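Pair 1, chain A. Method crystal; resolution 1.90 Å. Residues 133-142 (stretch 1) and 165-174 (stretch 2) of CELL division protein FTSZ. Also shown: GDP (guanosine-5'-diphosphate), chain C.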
# COMPACT_ATOMS: atom_id res chain seq x y z
N GLY A 133 -6.74 -1.78 0.35
CA GLY A 133 -5.76 -2.84 0.16
C GLY A 133 -4.44 -2.22 -0.29
O GLY A 133 -4.42 -1.17 -0.94
N LEU A 134 -3.34 -2.84 0.12
CA LEU A 134 -2.04 -2.58 -0.51
C LEU A 134 -1.57 -3.92 -1.04
O LEU A 134 -1.16 -4.78 -0.26
CB LEU A 134 -1.03 -2.00 0.48
CG LEU A 134 0.43 -1.83 0.00
CD1 LEU A 134 0.52 -1.20 -1.38
CD2 LEU A 134 1.22 -1.00 1.00
N GLY A 135 -1.68 -4.09 -2.35
CA GLY A 135 -1.35 -5.35 -2.99
C GLY A 135 0.03 -5.24 -3.61
O GLY A 135 0.33 -4.27 -4.31
N ILE A 136 0.88 -6.22 -3.33
CA ILE A 136 2.24 -6.20 -3.84
C ILE A 136 2.41 -7.28 -4.92
O ILE A 136 2.27 -8.48 -4.63
CB ILE A 136 3.25 -6.43 -2.71
CG1 ILE A 136 3.16 -5.28 -1.70
CG2 ILE A 136 4.65 -6.62 -3.28
CD1 ILE A 136 3.83 -5.58 -0.36
N LEU A 137 2.66 -6.84 -6.15
CA LEU A 137 2.76 -7.76 -7.29
C LEU A 137 4.13 -8.41 -7.34
O LEU A 137 5.11 -7.81 -6.90
CB LEU A 137 2.48 -7.03 -8.61
CG LEU A 137 1.12 -6.34 -8.67
CD1 LEU A 137 0.88 -5.70 -10.05
CD2 LEU A 137 0.02 -7.30 -8.32
N PRO A 138 4.20 -9.64 -7.89
CA PRO A 138 5.47 -10.38 -7.86
C PRO A 138 6.44 -9.92 -8.93
O PRO A 138 6.05 -9.24 -9.89
CB PRO A 138 5.03 -11.83 -8.14
CG PRO A 138 3.82 -11.69 -8.98
CD PRO A 138 3.11 -10.45 -8.45
N GLY A 139 7.70 -10.30 -8.77
CA GLY A 139 8.70 -10.11 -9.80
C GLY A 139 8.47 -11.13 -10.89
O GLY A 139 8.09 -12.27 -10.61
N SER A 140 8.70 -10.73 -12.13
CA SER A 140 8.52 -11.62 -13.27
C SER A 140 9.54 -12.75 -13.28
O SER A 140 9.39 -13.71 -14.04
CB SER A 140 8.59 -10.84 -14.59
OG SER A 140 9.82 -10.14 -14.69
N ASP A 141 10.57 -12.65 -12.45
CA ASP A 141 11.57 -13.71 -12.33
C ASP A 141 11.17 -14.83 -11.35
O ASP A 141 11.85 -15.85 -11.27
CB ASP A 141 12.93 -13.11 -11.92
CG ASP A 141 12.84 -12.24 -10.67
OD1 ASP A 141 11.73 -11.74 -10.34
OD2 ASP A 141 13.89 -12.06 -10.01
N GLU A 142 10.08 -14.65 -10.61
CA GLU A 142 9.70 -15.62 -9.58
C GLU A 142 9.22 -16.94 -10.15
O GLU A 142 9.57 -18.00 -9.64
CB GLU A 142 8.65 -15.05 -8.63
CG GLU A 142 9.12 -13.81 -7.89
CD GLU A 142 8.16 -13.38 -6.80
OE1 GLU A 142 7.62 -14.26 -6.10
OE2 GLU A 142 7.94 -12.17 -6.66
N LEU A 165 -4.43 0.05 -3.53
CA LEU A 165 -3.14 0.66 -3.79
C LEU A 165 -2.20 -0.46 -4.19
O LEU A 165 -2.19 -1.51 -3.54
CB LEU A 165 -2.58 1.33 -2.52
CG LEU A 165 -3.26 2.50 -1.76
CD1 LEU A 165 -3.09 3.82 -2.48
CD2 LEU A 165 -4.73 2.28 -1.44
N VAL A 166 -1.41 -0.25 -5.23
CA VAL A 166 -0.56 -1.32 -5.76
C VAL A 166 0.92 -0.93 -5.75
O VAL A 166 1.29 0.20 -6.11
CB VAL A 166 -1.00 -1.73 -7.18
CG1 VAL A 166 -0.06 -2.81 -7.79
CG2 VAL A 166 -2.44 -2.21 -7.17
N PHE A 167 1.76 -1.87 -5.33
CA PHE A 167 3.20 -1.76 -5.50
C PHE A 167 3.67 -2.99 -6.27
O PHE A 167 3.40 -4.13 -5.87
CB PHE A 167 3.92 -1.66 -4.14
CG PHE A 167 5.40 -1.40 -4.27
CD1 PHE A 167 6.29 -2.45 -4.45
CD2 PHE A 167 5.89 -0.10 -4.22
CE1 PHE A 167 7.65 -2.21 -4.58
CE2 PHE A 167 7.25 0.15 -4.34
CZ PHE A 167 8.13 -0.91 -4.53
N ASP A 168 4.34 -2.77 -7.40
CA ASP A 168 4.76 -3.88 -8.26
C ASP A 168 6.25 -4.21 -8.05
O ASP A 168 7.12 -3.46 -8.50
CB ASP A 168 4.49 -3.50 -9.73
CG ASP A 168 4.65 -4.67 -10.69
OD1 ASP A 168 5.10 -5.77 -10.28
OD2 ASP A 168 4.32 -4.50 -11.88
N ASN A 169 6.55 -5.32 -7.37
CA ASN A 169 7.94 -5.74 -7.21
C ASN A 169 8.70 -5.83 -8.53
O ASN A 169 9.90 -5.62 -8.57
CB ASN A 169 8.05 -7.11 -6.52
CG ASN A 169 7.81 -7.04 -5.02
OD1 ASN A 169 7.76 -5.95 -4.42
ND2 ASN A 169 7.67 -8.20 -4.40
N ASP A 170 8.00 -6.17 -9.61
CA ASP A 170 8.69 -6.36 -10.88
C ASP A 170 9.33 -5.05 -11.39
O ASP A 170 10.34 -5.08 -12.10
CB ASP A 170 7.75 -6.94 -11.94
CG ASP A 170 8.49 -7.38 -13.19
OD1 ASP A 170 9.45 -8.17 -13.06
OD2 ASP A 170 8.12 -6.95 -14.30
N ALA A 171 8.75 -3.92 -11.02
CA ALA A 171 9.28 -2.62 -11.45
C ALA A 171 10.40 -2.15 -10.53
O ALA A 171 11.10 -1.19 -10.84
CB ALA A 171 8.17 -1.58 -11.48
N TRP A 172 10.56 -2.81 -9.40
CA TRP A 172 11.51 -2.36 -8.39
C TRP A 172 12.57 -3.43 -8.06
O TRP A 172 13.19 -3.39 -6.99
CB TRP A 172 10.77 -1.94 -7.13
CG TRP A 172 9.89 -0.73 -7.35
CD1 TRP A 172 8.63 -0.72 -7.86
CD2 TRP A 172 10.23 0.64 -7.09
NE1 TRP A 172 8.16 0.57 -7.93
CE2 TRP A 172 9.12 1.42 -7.45
CE3 TRP A 172 11.36 1.27 -6.57
CZ2 TRP A 172 9.11 2.81 -7.32
CZ3 TRP A 172 11.35 2.64 -6.44
CH2 TRP A 172 10.23 3.40 -6.81
N ARG A 173 12.77 -4.37 -8.96
CA ARG A 173 13.72 -5.45 -8.71
C ARG A 173 15.14 -4.94 -8.47
O ARG A 173 15.57 -3.95 -9.07
CB ARG A 173 13.69 -6.49 -9.83
CG ARG A 173 12.53 -7.45 -9.73
CD ARG A 173 11.91 -7.75 -11.07
NE ARG A 173 12.77 -8.54 -11.93
CZ ARG A 173 12.99 -8.27 -13.21
NH1 ARG A 173 12.43 -7.21 -13.78
NH2 ARG A 173 13.79 -9.06 -13.92
N LYS A 174 15.86 -5.60 -7.57
CA LYS A 174 17.23 -5.23 -7.26
C LYS A 174 18.13 -6.38 -7.73
O LYS A 174 18.14 -7.46 -7.14
CB LYS A 174 17.37 -4.95 -5.76
CG LYS A 174 16.10 -4.32 -5.15
CD LYS A 174 16.39 -3.09 -4.30
CE LYS A 174 16.15 -1.77 -5.05
NZ LYS A 174 14.70 -1.40 -5.25
PB GDP C . 2.46 -15.99 1.63
O1B GDP C . 2.03 -17.38 1.27
O2B GDP C . 2.99 -15.90 3.05
O3B GDP C . 1.30 -15.06 1.41
O3A GDP C . 3.64 -15.67 0.60
PA GDP C . 4.74 -14.53 0.80
O1A GDP C . 4.17 -13.32 1.47
O2A GDP C . 5.93 -15.09 1.52
O5' GDP C . 5.13 -14.23 -0.74
C5' GDP C . 4.11 -13.73 -1.60
C4' GDP C . 4.72 -12.78 -2.61
O4' GDP C . 5.17 -11.60 -1.95
C3' GDP C . 5.99 -13.34 -3.22
O3' GDP C . 5.63 -14.08 -4.38
C2' GDP C . 6.82 -12.11 -3.56
O2' GDP C . 6.38 -11.53 -4.79
C1' GDP C . 6.39 -11.10 -2.53
N9 GDP C . 7.25 -10.94 -1.35
C8 GDP C . 7.64 -11.90 -0.49
N7 GDP C . 8.35 -11.34 0.53
C5 GDP C . 8.38 -10.00 0.33
C6 GDP C . 8.92 -8.81 1.02
O6 GDP C . 9.57 -8.92 2.10
N1 GDP C . 8.71 -7.62 0.45
C2 GDP C . 8.03 -7.46 -0.70
N2 GDP C . 7.88 -6.21 -1.20
N3 GDP C . 7.49 -8.50 -1.38
C4 GDP C . 7.63 -9.75 -0.91
O HOH W 1 9.80 -10.32 -5.96

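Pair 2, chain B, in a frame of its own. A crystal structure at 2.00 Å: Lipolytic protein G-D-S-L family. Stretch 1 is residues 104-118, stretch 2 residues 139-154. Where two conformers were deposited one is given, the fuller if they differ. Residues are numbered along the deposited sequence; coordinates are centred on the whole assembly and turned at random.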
# COMPACT_ATOMS: atom_id res chain seq x y z
N MSE B 104 12.69 7.34 3.52
CA MSE B 104 11.65 7.48 4.58
C MSE B 104 10.42 6.73 4.12
O MSE B 104 9.88 7.00 3.02
CB MSE B 104 11.38 8.99 4.70
CG MSE B 104 12.59 9.76 5.31
SE MSE B 104 12.24 11.66 5.28
CE MSE B 104 12.84 12.07 3.46
N VAL B 105 9.95 5.82 4.94
CA VAL B 105 8.95 4.87 4.58
C VAL B 105 7.56 5.46 4.87
O VAL B 105 7.37 6.21 5.82
CB VAL B 105 9.12 3.59 5.39
CG1 VAL B 105 7.95 2.67 5.25
CG2 VAL B 105 10.38 2.84 4.95
N ILE B 106 6.64 5.12 4.00
CA ILE B 106 5.19 5.36 4.19
C ILE B 106 4.49 4.05 4.07
O ILE B 106 4.69 3.32 3.10
CB ILE B 106 4.66 6.36 3.15
CG1 ILE B 106 5.42 7.65 3.23
CG2 ILE B 106 3.17 6.56 3.38
CD1 ILE B 106 5.28 8.53 2.01
N ILE B 107 3.66 3.74 5.06
CA ILE B 107 2.97 2.50 5.11
C ILE B 107 1.50 2.63 4.67
O ILE B 107 0.81 3.55 5.12
CB ILE B 107 2.96 1.96 6.59
CG1 ILE B 107 4.38 1.70 7.06
CG2 ILE B 107 2.21 0.66 6.69
CD1 ILE B 107 4.46 1.40 8.55
N GLY B 108 1.04 1.72 3.80
CA GLY B 108 -0.37 1.69 3.42
C GLY B 108 -1.04 0.56 4.12
O GLY B 108 -0.46 -0.51 4.27
N LEU B 109 -2.25 0.79 4.64
CA LEU B 109 -3.02 -0.28 5.27
C LEU B 109 -3.91 -0.85 4.21
O LEU B 109 -4.79 -0.15 3.71
CB LEU B 109 -3.86 0.27 6.43
CG LEU B 109 -3.07 1.10 7.42
CD1 LEU B 109 -3.97 1.67 8.53
CD2 LEU B 109 -1.95 0.29 8.04
N GLU B 110 -3.75 -2.13 3.92
CA GLU B 110 -4.45 -2.73 2.84
C GLU B 110 -5.97 -2.84 3.15
O GLU B 110 -6.38 -2.89 4.29
CB GLU B 110 -3.84 -4.07 2.46
CG GLU B 110 -4.00 -4.34 0.95
CD GLU B 110 -2.92 -5.27 0.32
OE1 GLU B 110 -2.26 -6.03 1.07
OE2 GLU B 110 -2.76 -5.23 -0.94
N THR B 111 -6.73 -2.89 2.09
CA THR B 111 -8.17 -2.85 2.10
C THR B 111 -8.79 -4.18 2.41
O THR B 111 -8.15 -5.22 2.48
CB THR B 111 -8.62 -2.31 0.72
OG1 THR B 111 -7.91 -2.98 -0.33
CG2 THR B 111 -8.31 -0.84 0.60
N GLN B 112 -10.10 -4.16 2.63
CA GLN B 112 -10.79 -5.32 3.15
C GLN B 112 -10.89 -6.50 2.21
O GLN B 112 -10.89 -6.35 0.99
CB GLN B 112 -12.20 -4.91 3.61
CG GLN B 112 -13.19 -4.73 2.46
CD GLN B 112 -14.28 -3.72 2.82
OE1 GLN B 112 -14.00 -2.56 3.15
NE2 GLN B 112 -15.53 -4.13 2.69
N ILE B 113 -11.02 -7.67 2.79
CA ILE B 113 -11.32 -8.88 2.05
C ILE B 113 -12.87 -9.01 2.08
O ILE B 113 -13.46 -9.53 3.06
CB ILE B 113 -10.56 -10.11 2.63
CG1 ILE B 113 -9.04 -9.86 2.45
CG2 ILE B 113 -10.97 -11.38 1.87
CD1 ILE B 113 -8.18 -11.02 2.75
N ASP B 114 -13.48 -8.50 1.01
CA ASP B 114 -14.94 -8.28 0.93
C ASP B 114 -15.72 -9.57 0.78
O ASP B 114 -16.90 -9.59 0.98
CB ASP B 114 -15.29 -7.35 -0.25
CG ASP B 114 -16.68 -6.66 -0.07
OD1 ASP B 114 -16.94 -6.21 1.08
OD2 ASP B 114 -17.47 -6.55 -1.05
N SER B 115 -15.08 -10.64 0.38
CA SER B 115 -15.74 -11.93 0.31
C SER B 115 -15.85 -12.65 1.65
O SER B 115 -16.43 -13.71 1.66
CB SER B 115 -14.89 -12.86 -0.59
OG SER B 115 -13.57 -12.86 -0.06
N ASP B 116 -15.20 -12.18 2.71
CA ASP B 116 -15.16 -12.91 3.98
C ASP B 116 -14.99 -11.95 5.15
O ASP B 116 -13.97 -11.95 5.87
CB ASP B 116 -14.02 -13.96 3.94
CG ASP B 116 -14.13 -15.02 5.04
OD1 ASP B 116 -15.22 -15.18 5.63
OD2 ASP B 116 -13.12 -15.66 5.33
N MSE B 117 -15.98 -11.09 5.33
CA MSE B 117 -15.88 -10.03 6.30
C MSE B 117 -15.85 -10.56 7.74
O MSE B 117 -15.43 -9.84 8.64
CB MSE B 117 -16.96 -8.98 6.04
CG MSE B 117 -16.76 -8.23 4.69
SE MSE B 117 -15.03 -7.25 4.72
CE MSE B 117 -15.49 -5.68 5.76
N ASP B 118 -16.26 -11.81 7.97
CA ASP B 118 -16.24 -12.41 9.33
C ASP B 118 -15.16 -13.42 9.54
O ASP B 118 -15.07 -13.95 10.65
CB ASP B 118 -17.55 -13.15 9.66
CG ASP B 118 -18.73 -12.23 9.68
OD1 ASP B 118 -18.56 -11.06 10.09
OD2 ASP B 118 -19.83 -12.68 9.29
N ASN B 139 7.22 6.92 14.44
CA ASN B 139 6.94 8.15 13.72
C ASN B 139 6.95 7.98 12.17
O ASN B 139 7.48 8.78 11.44
CB ASN B 139 7.88 9.26 14.22
CG ASN B 139 7.94 9.32 15.76
OD1 ASN B 139 6.91 9.40 16.43
ND2 ASN B 139 9.15 9.24 16.32
N ILE B 140 6.31 6.94 11.70
CA ILE B 140 6.19 6.65 10.26
C ILE B 140 4.80 7.04 9.82
O ILE B 140 3.85 6.66 10.45
CB ILE B 140 6.36 5.15 10.02
CG1 ILE B 140 7.80 4.76 10.36
CG2 ILE B 140 6.01 4.75 8.60
CD1 ILE B 140 7.93 3.27 10.55
N LYS B 141 4.69 7.73 8.70
CA LYS B 141 3.37 8.05 8.15
C LYS B 141 2.61 6.86 7.63
O LYS B 141 3.19 5.96 7.08
CB LYS B 141 3.52 9.09 7.09
CG LYS B 141 3.41 10.47 7.70
CD LYS B 141 3.69 11.50 6.66
CE LYS B 141 5.18 11.70 6.52
NZ LYS B 141 5.63 12.78 7.43
N VAL B 142 1.30 6.85 7.89
CA VAL B 142 0.38 5.81 7.52
C VAL B 142 -0.72 6.35 6.57
O VAL B 142 -1.28 7.42 6.78
CB VAL B 142 -0.29 5.19 8.75
CG1 VAL B 142 -1.42 4.27 8.36
CG2 VAL B 142 0.73 4.42 9.55
N ILE B 143 -1.03 5.59 5.53
CA ILE B 143 -2.21 5.83 4.71
C ILE B 143 -3.26 4.74 4.92
O ILE B 143 -3.08 3.58 4.52
CB ILE B 143 -1.86 5.96 3.19
CG1 ILE B 143 -0.74 6.96 2.94
CG2 ILE B 143 -3.15 6.30 2.38
CD1 ILE B 143 -0.18 6.94 1.51
N ASP B 144 -4.38 5.11 5.55
CA ASP B 144 -5.41 4.13 5.96
C ASP B 144 -6.39 3.92 4.85
O ASP B 144 -7.54 4.44 4.90
CB ASP B 144 -6.16 4.60 7.25
CG ASP B 144 -7.15 3.55 7.78
OD1 ASP B 144 -7.29 2.41 7.27
OD2 ASP B 144 -7.85 3.87 8.75
N PHE B 145 -5.99 3.15 3.83
CA PHE B 145 -6.91 2.86 2.74
C PHE B 145 -8.09 2.02 3.19
O PHE B 145 -9.19 2.10 2.61
CB PHE B 145 -6.19 2.14 1.62
CG PHE B 145 -5.10 2.94 0.94
CD1 PHE B 145 -5.40 4.03 0.11
CD2 PHE B 145 -3.76 2.56 1.06
CE1 PHE B 145 -4.42 4.70 -0.57
CE2 PHE B 145 -2.77 3.24 0.38
CZ PHE B 145 -3.09 4.32 -0.44
N TYR B 146 -7.85 1.16 4.18
CA TYR B 146 -8.85 0.23 4.62
C TYR B 146 -10.15 1.00 4.99
O TYR B 146 -11.24 0.64 4.53
CB TYR B 146 -8.39 -0.56 5.89
CG TYR B 146 -9.45 -1.55 6.38
CD1 TYR B 146 -10.50 -1.15 7.20
CD2 TYR B 146 -9.41 -2.87 6.01
CE1 TYR B 146 -11.50 -2.04 7.59
CE2 TYR B 146 -10.38 -3.73 6.38
CZ TYR B 146 -11.43 -3.32 7.19
OH TYR B 146 -12.38 -4.29 7.51
N THR B 147 -9.99 2.04 5.78
CA THR B 147 -11.13 2.80 6.30
C THR B 147 -11.87 3.55 5.19
O THR B 147 -13.10 3.56 5.12
CB THR B 147 -10.69 3.74 7.40
OG1 THR B 147 -10.14 2.96 8.45
CG2 THR B 147 -11.92 4.48 8.01
N THR B 148 -11.11 4.10 4.27
CA THR B 148 -11.67 4.78 3.12
C THR B 148 -12.63 3.96 2.32
O THR B 148 -13.74 4.40 2.04
CB THR B 148 -10.50 5.29 2.21
OG1 THR B 148 -9.66 6.15 2.95
CG2 THR B 148 -11.03 6.05 1.08
N LEU B 149 -12.26 2.76 1.93
CA LEU B 149 -13.15 1.94 1.18
C LEU B 149 -14.22 1.25 2.03
O LEU B 149 -15.33 0.97 1.50
CB LEU B 149 -12.38 0.91 0.37
CG LEU B 149 -11.48 1.57 -0.74
CD1 LEU B 149 -11.15 0.58 -1.83
CD2 LEU B 149 -12.13 2.78 -1.44
N PHE B 150 -13.89 0.92 3.28
CA PHE B 150 -14.88 0.26 4.15
C PHE B 150 -16.10 1.17 4.33
O PHE B 150 -17.23 0.75 4.15
CB PHE B 150 -14.27 -0.06 5.53
CG PHE B 150 -15.28 -0.68 6.48
CD1 PHE B 150 -15.64 -2.00 6.36
CD2 PHE B 150 -15.94 0.09 7.45
CE1 PHE B 150 -16.60 -2.57 7.22
CE2 PHE B 150 -16.92 -0.46 8.29
CZ PHE B 150 -17.23 -1.78 8.19
N GLU B 151 -15.83 2.42 4.64
CA GLU B 151 -16.92 3.43 4.85
C GLU B 151 -17.71 3.71 3.59
O GLU B 151 -18.95 3.79 3.61
CB GLU B 151 -16.34 4.71 5.43
CG GLU B 151 -15.89 4.47 6.86
CD GLU B 151 -15.30 5.69 7.55
OE1 GLU B 151 -15.06 6.74 6.91
OE2 GLU B 151 -15.05 5.57 8.77
N ALA B 152 -17.01 3.78 2.47
CA ALA B 152 -17.68 4.06 1.23
C ALA B 152 -18.55 2.92 0.85
O ALA B 152 -19.74 3.08 0.40
CB ALA B 152 -16.63 4.32 0.14
N ASP B 153 -18.00 1.71 0.94
CA ASP B 153 -18.80 0.53 0.55
C ASP B 153 -20.03 0.34 1.51
O ASP B 153 -21.14 -0.05 1.08
CB ASP B 153 -17.93 -0.72 0.56
CG ASP B 153 -18.70 -1.95 0.33
OD1 ASP B 153 -18.95 -2.31 -0.87
OD2 ASP B 153 -18.94 -2.59 1.40
N GLN B 154 -19.81 0.64 2.77
CA GLN B 154 -20.83 0.43 3.79
C GLN B 154 -22.04 1.29 3.52
O GLN B 154 -23.11 0.87 3.76
CB GLN B 154 -20.25 0.76 5.12
CG GLN B 154 -21.26 0.80 6.25
CD GLN B 154 -20.54 0.93 7.59
OE1 GLN B 154 -19.95 1.99 7.93
NE2 GLN B 154 -20.53 -0.16 8.32
O HOH W 2 7.04 8.52 7.10
O HOH W 3 -11.57 -1.72 2.73
O HOH W 4 -17.94 -2.20 3.66
O HOH W 5 -19.57 -4.93 -1.37
O HOH W 6 -19.19 -5.24 2.08

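Pair 1 and pair 2 share one backbone plan: two neighbouring parallel strands, each second strand followed by a short helical segment, a 3-10 segment in pair 1 and a helix in pair 2. Fourteen central residues superpose with an RMSD of 0.8 Å. The strand directions diverge by 21° in pair 1 and 30° in pair 2.

The ladders of hydrogen bonds correspond. Gly A135 N donates to Leu A165 O (2.9 Å) and Phe A167 N to Gly A135 O (3.0 Å); at the matching places Ile B107 N donates to Lys B141 O (3.0 Å) and Ile B143 N to Ile B107 O (2.8 Å). The next rung is Leu A137 N to Phe A167 O (2.8 Å) in one and Leu B109 N to Ile B143 O (2.9 Å) in the other. The ladder then closes differently: Asn A169 N reaches Leu A137 O at 2.9 Å, whereas Leu B109 O receives only a weak bond from Tyr B146 N, at 3.4 Å.

On one face of the sheet, Leu A134 matches Ile B106, both buried and aliphatic. Leu A134 CD1 packs on Leu A165 CB (4.2 Å) and Phe A167 CB (4.4 Å), while Ile B106 CG2 meets Ile B143 CD1 (3.9 Å). Leu A165 is buried, but its counterpart Lys B141 is exposed and its end leads away, as suits a charged amine. Farther along, Ile A136 matches Gly B108. Ile A136 CG1 lies 4.4 Å from Phe A167 CB; at Gly B108 the space is used by Phe B145, whose CE2 lies 4.2 Å from Gly B108 CA and would be only 3.2 Å from an ideal CB.

On the face of Val A166 and Val B142 the order is reversed: Gly A135 matches Ile B107. Gly A135 contributes backbone alone, whereas Ile B107 sets CD1 against Ile B140 CG2 (3.7 Å). Leu A137 and Leu B109 are matched, alike in type and rotamer (m, t); Leu B109 points toward the second stretch. Leu A137 CD1 touches Val A166 CG1 at 3.8 Å, and Leu B109 CD1 touches Val B142 CG1 at 3.6 Å. Branched valine suits a strand, and the longer leucine reaches across to it.

Asp A168 and Asp B144 both serve the turn into the helical segment. Asp A168 OD1 accepts from Asp A170 N (3.0 Å); Asp B144 OD1 caps its helix by accepting from Thr B147 N (3.1 Å).

Beyond the strands the chemistry parts. Asn A169 and Phe B145 both point toward the first stretch, but the amide recognises the nucleotide, with ND2 donating to GDP N3 (3.0 Å), while the phenyl ring has Leu B109 O at its edge. Asp A170 OD1 accepts from Ser A140 N (2.8 Å) and Ser A140 OG (2.6 Å), gripping the turn through one carboxylate oxygen. The matched Tyr B146 and Gln B112 pack instead, CE2 to CB at 3.5 Å, and a water joins Gln B112 N (2.9 Å) to Tyr B146 O (3.0 Å). Arg A173 NE makes a long salt bridge with Asp A141 OD1 (3.7 Å), whereas the matched Leu B149, apolar and buried, brings CD1 to 4.0 Å from Thr B111 CG2. Pair 1 thus fastens this end with polar bonds, pair 2 with apolar and aromatic bulk, and water.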